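Local coordinates for halogenase (Chondromyces crocatus, PDB 3E1T), which is an FAD-dependent halogenase that probably installs the chlorine of the myxobacterial natural product chondrochloren, at residues L117-E122 against V128-E133. Numbering follows the deposited sequence.
Sequences LLRNSE and VRERHE. With FAD (flavin-adenine dinucleotide), chain C.
The guanidinium of Arg119 meets two carboxylates at its edge, Glu130 from across the contact and Glu122 from one helical turn on, while CB of Leu118 lies over one face, 4.2 Å above the plane. Both end nitrogens of Arg119, NH1 and NH2, converge on the single oxygen OE2 of Glu130, each at 2.7 Å, so the fork grips one atom, nearly along its C-O bond; the two planes are turned 40° apart. NH2 also reaches Glu122 OE2 at 2.9 Å, coming from above that carboxylate's plane. Bends at chi2 (58°) and chi3 (-81°) curl the arginine chain back from a CB that points away from residues 128-133. Asp115 adds a further salt bridge at NH1, and Phe41 N bonds the other oxygen of Glu130. The Arg119-Glu130 bridge ties helix 110-123 to the loop leaving strand 127-129, an outermost strand of the parallel sheet in the Rossmann-type FAD-binding fold; just beyond, His132 and Glu133 line the adenine end of the cofactor. Val128, its CB pointing toward the helix, packs its methyls against it: CG2 lies 3.9 Å from Leu118 CG, and CG1 lies 3.6 Å from Glu122 CG. A methionine in place of Arg119 would probably leave Glu122 and Glu130 as like charges without their shared counterion. A water donates to both Glu122 OE2 and Val128 O and so bridges helix and strand.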
loop_
_atom_site.group_PDB
_atom_site.type_symbol
_atom_site.label_atom_id
_atom_site.label_comp_id
_atom_site.label_asym_id
_atom_site.label_seq_id
_atom_site.Cartn_x
_atom_site.Cartn_y
_atom_site.Cartn_z
ATOM N N LEU A 117 -1.388 -16.867 2.134
ATOM C CA LEU A 117 -0.040 -16.568 1.649
ATOM C C LEU A 117 1.079 -17.164 2.501
ATOM O O LEU A 117 2.105 -17.587 1.960
ATOM C CB LEU A 117 0.178 -15.044 1.532
ATOM C CG LEU A 117 -0.540 -14.225 0.452
ATOM C CD1 LEU A 117 -0.272 -12.728 0.656
ATOM C CD2 LEU A 117 -0.145 -14.638 -0.953
ATOM N N LEU A 118 0.907 -17.154 3.824
ATOM C CA LEU A 118 1.967 -17.626 4.729
ATOM C C LEU A 118 2.063 -19.151 4.696
ATOM O O LEU A 118 3.160 -19.708 4.736
ATOM C CB LEU A 118 1.767 -17.125 6.167
ATOM C CG LEU A 118 2.991 -17.191 7.110
ATOM C CD1 LEU A 118 4.207 -16.408 6.591
ATOM C CD2 LEU A 118 2.641 -16.709 8.489
ATOM N N ARG A 119 0.909 -19.809 4.609
ATOM C CA ARG A 119 0.844 -21.260 4.410
ATOM C C ARG A 119 1.584 -21.679 3.134
ATOM O O ARG A 119 2.282 -22.697 3.126
ATOM C CB ARG A 119 -0.616 -21.719 4.379
ATOM C CG ARG A 119 -1.191 -22.186 5.723
ATOM C CD ARG A 119 -1.125 -21.139 6.829
ATOM N NE ARG A 119 0.199 -21.071 7.458
ATOM C CZ ARG A 119 0.489 -20.346 8.536
ATOM N NH1 ARG A 119 -0.444 -19.615 9.131
ATOM N NH2 ARG A 119 1.720 -20.355 9.029
ATOM N N ASN A 120 1.451 -20.879 2.072
ATOM C CA ASN A 120 2.122 -21.141 0.796
ATOM C C ASN A 120 3.631 -21.013 0.922
ATOM O O ASN A 120 4.374 -21.703 0.215
ATOM C CB ASN A 120 1.610 -20.194 -0.295
ATOM C CG ASN A 120 2.196 -20.504 -1.680
ATOM O OD1 ASN A 120 2.112 -21.631 -2.162
ATOM N ND2 ASN A 120 2.768 -19.488 -2.331
ATOM N N SER A 121 4.073 -20.115 1.807
ATOM C CA SER A 121 5.495 -19.943 2.124
ATOM C C SER A 121 6.085 -21.248 2.657
ATOM O O SER A 121 7.124 -21.706 2.180
ATOM C CB SER A 121 5.701 -18.833 3.167
ATOM O OG SER A 121 5.607 -17.538 2.594
ATOM N N GLU A 122 5.410 -21.819 3.654
ATOM C CA GLU A 122 5.820 -23.079 4.265
ATOM C C GLU A 122 6.013 -24.145 3.203
ATOM O O GLU A 122 7.109 -24.690 3.059
ATOM C CB GLU A 122 4.790 -23.528 5.294
ATOM C CG GLU A 122 4.739 -22.620 6.498
ATOM C CD GLU A 122 3.563 -22.887 7.396
ATOM O OE1 GLU A 122 2.537 -23.429 6.912
ATOM O OE2 GLU A 122 3.655 -22.538 8.594
ATOM N N VAL A 128 8.772 -20.863 8.547
ATOM C CA VAL A 128 8.014 -19.771 9.169
ATOM C C VAL A 128 7.651 -20.099 10.612
ATOM O O VAL A 128 7.278 -21.226 10.937
ATOM C CB VAL A 128 6.776 -19.266 8.323
ATOM C CG1 VAL A 128 6.827 -19.774 6.895
ATOM C CG2 VAL A 128 5.441 -19.600 8.983
ATOM N N ARG A 129 7.787 -19.105 11.478
ATOM C CA ARG A 129 7.528 -19.287 12.894
ATOM C C ARG A 129 6.715 -18.124 13.433
ATOM O O ARG A 129 7.207 -16.992 13.502
ATOM C CB ARG A 129 8.852 -19.454 13.651
ATOM C CG ARG A 129 9.412 -20.866 13.528
ATOM C CD ARG A 129 10.907 -20.885 13.292
ATOM N NE ARG A 129 11.651 -20.721 14.532
ATOM C CZ ARG A 129 12.916 -21.094 14.713
ATOM N NH1 ARG A 129 13.608 -21.669 13.727
ATOM N NH2 ARG A 129 13.486 -20.885 15.891
ATOM N N GLU A 130 5.461 -18.412 13.782
ATOM C CA GLU A 130 4.556 -17.426 14.359
ATOM C C GLU A 130 4.863 -17.246 15.840
ATOM O O GLU A 130 5.709 -17.959 16.385
ATOM C CB GLU A 130 3.100 -17.840 14.126
ATOM C CG GLU A 130 2.685 -17.775 12.660
ATOM C CD GLU A 130 1.350 -18.448 12.372
ATOM O OE1 GLU A 130 0.481 -18.514 13.266
ATOM O OE2 GLU A 130 1.166 -18.908 11.229
ATOM N N ARG A 131 4.183 -16.295 16.481
ATOM C CA ARG A 131 4.423 -15.923 17.887
ATOM C C ARG A 131 5.877 -15.532 18.208
ATOM O O ARG A 131 6.305 -15.588 19.371
ATOM C CB ARG A 131 3.929 -17.015 18.859
ATOM C CG ARG A 131 2.410 -17.203 18.924
ATOM C CD ARG A 131 1.641 -15.876 18.913
ATOM N NE ARG A 131 1.946 -15.020 20.060
ATOM C CZ ARG A 131 1.106 -14.774 21.062
ATOM N NH1 ARG A 131 -0.109 -15.316 21.071
ATOM N NH2 ARG A 131 1.483 -13.979 22.058
ATOM N N HIS A 132 6.617 -15.130 17.174
ATOM C CA HIS A 132 8.018 -14.747 17.295
ATOM C C HIS A 132 8.205 -13.269 16.937
ATOM O O HIS A 132 8.059 -12.880 15.766
ATOM C CB HIS A 132 8.886 -15.620 16.382
ATOM C CG HIS A 132 9.077 -17.032 16.865
ATOM N ND1 HIS A 132 10.310 -17.651 16.875
ATOM C CD2 HIS A 132 8.195 -17.948 17.333
ATOM C CE1 HIS A 132 10.179 -18.885 17.329
ATOM N NE2 HIS A 132 8.905 -19.091 17.614
ATOM N N GLU A 133 8.532 -12.452 17.941
ATOM C CA GLU A 133 8.736 -11.013 17.745
ATOM C C GLU A 133 10.213 -10.621 17.670
ATOM O O GLU A 133 10.954 -10.792 18.635
ATOM C CB GLU A 133 8.034 -10.213 18.848
ATOM C CG GLU A 133 8.234 -8.706 18.745
ATOM C CD GLU A 133 7.462 -7.910 19.788
ATOM O OE1 GLU A 133 7.077 -8.473 20.839
ATOM O OE2 GLU A 133 7.255 -6.700 19.557
HETATM P PA FAD C . 1.832 -5.735 6.962
HETATM O O1A FAD C . 0.633 -6.217 6.188
HETATM O O2A FAD C . 1.553 -4.664 7.959
HETATM O O5B FAD C . 2.443 -7.013 7.738
HETATM C C5B FAD C . 3.625 -6.911 8.517
HETATM C C4B FAD C . 3.694 -8.090 9.492
HETATM O O4B FAD C . 4.799 -7.960 10.364
HETATM C C3B FAD C . 2.451 -8.149 10.373
HETATM O O3B FAD C . 1.886 -9.434 10.237
HETATM C C2B FAD C . 2.955 -7.944 11.787
HETATM O O2B FAD C . 2.287 -8.802 12.669
HETATM C C1B FAD C . 4.422 -8.313 11.672
HETATM N N9A FAD C . 5.325 -7.632 12.618
HETATM C C8A FAD C . 5.286 -6.340 13.077
HETATM N N7A FAD C . 6.337 -6.162 13.910
HETATM C C5A FAD C . 7.052 -7.311 13.978
HETATM C C6A FAD C . 8.206 -7.695 14.680
HETATM N N6A FAD C . 8.772 -6.893 15.590
HETATM N N1A FAD C . 8.686 -8.974 14.521
HETATM C C2A FAD C . 8.040 -9.882 13.722
HETATM N N3A FAD C . 6.900 -9.497 13.049
HETATM C C4A FAD C . 6.421 -8.238 13.168
HETATM N N1 FAD C . -3.593 -1.670 0.488
HETATM C C2 FAD C . -4.223 -2.292 -0.554
HETATM O O2 FAD C . -3.546 -2.986 -1.308
HETATM N N3 FAD C . -5.583 -2.110 -0.735
HETATM C C4 FAD C . -6.318 -1.314 0.138
HETATM O O4 FAD C . -7.533 -1.168 -0.008
HETATM C C4X FAD C . -5.672 -0.673 1.187
HETATM N N5 FAD C . -6.366 0.125 2.076
HETATM C C5X FAD C . -5.699 0.742 3.117
HETATM C C6 FAD C . -6.389 1.561 4.017
HETATM C C7 FAD C . -5.701 2.185 5.069
HETATM C C7M FAD C . -6.410 3.228 5.886
HETATM C C8 FAD C . -4.322 1.996 5.221
HETATM C C8M FAD C . -3.511 2.805 6.208
HETATM C C9 FAD C . -3.645 1.172 4.328
HETATM C C9A FAD C . -4.321 0.546 3.275
HETATM N N10 FAD C . -3.623 -0.272 2.406
HETATM C C10 FAD C . -4.291 -0.873 1.360
HETATM C "C1'" FAD C . -2.154 -0.579 2.639
HETATM C "C2'" FAD C . -1.887 -1.971 3.225
HETATM O "O2'" FAD C . -2.446 -2.010 4.522
HETATM C "C3'" FAD C . -0.379 -2.247 3.323
HETATM O "O3'" FAD C . 0.311 -1.656 2.243
HETATM C "C4'" FAD C . 0.009 -3.726 3.303
HETATM O "O4'" FAD C . -0.572 -4.379 4.409
HETATM C "C5'" FAD C . 1.531 -3.849 3.382
HETATM O "O5'" FAD C . 1.881 -5.170 3.690
HETATM P P FAD C . 3.242 -5.513 4.472
HETATM O O1P FAD C . 3.604 -6.958 4.205
HETATM O O2P FAD C . 4.349 -4.613 4.020
HETATM O O3P FAD C . 2.956 -5.162 5.993
HETATM O O HOH W 1 5.901 -23.274 9.647
#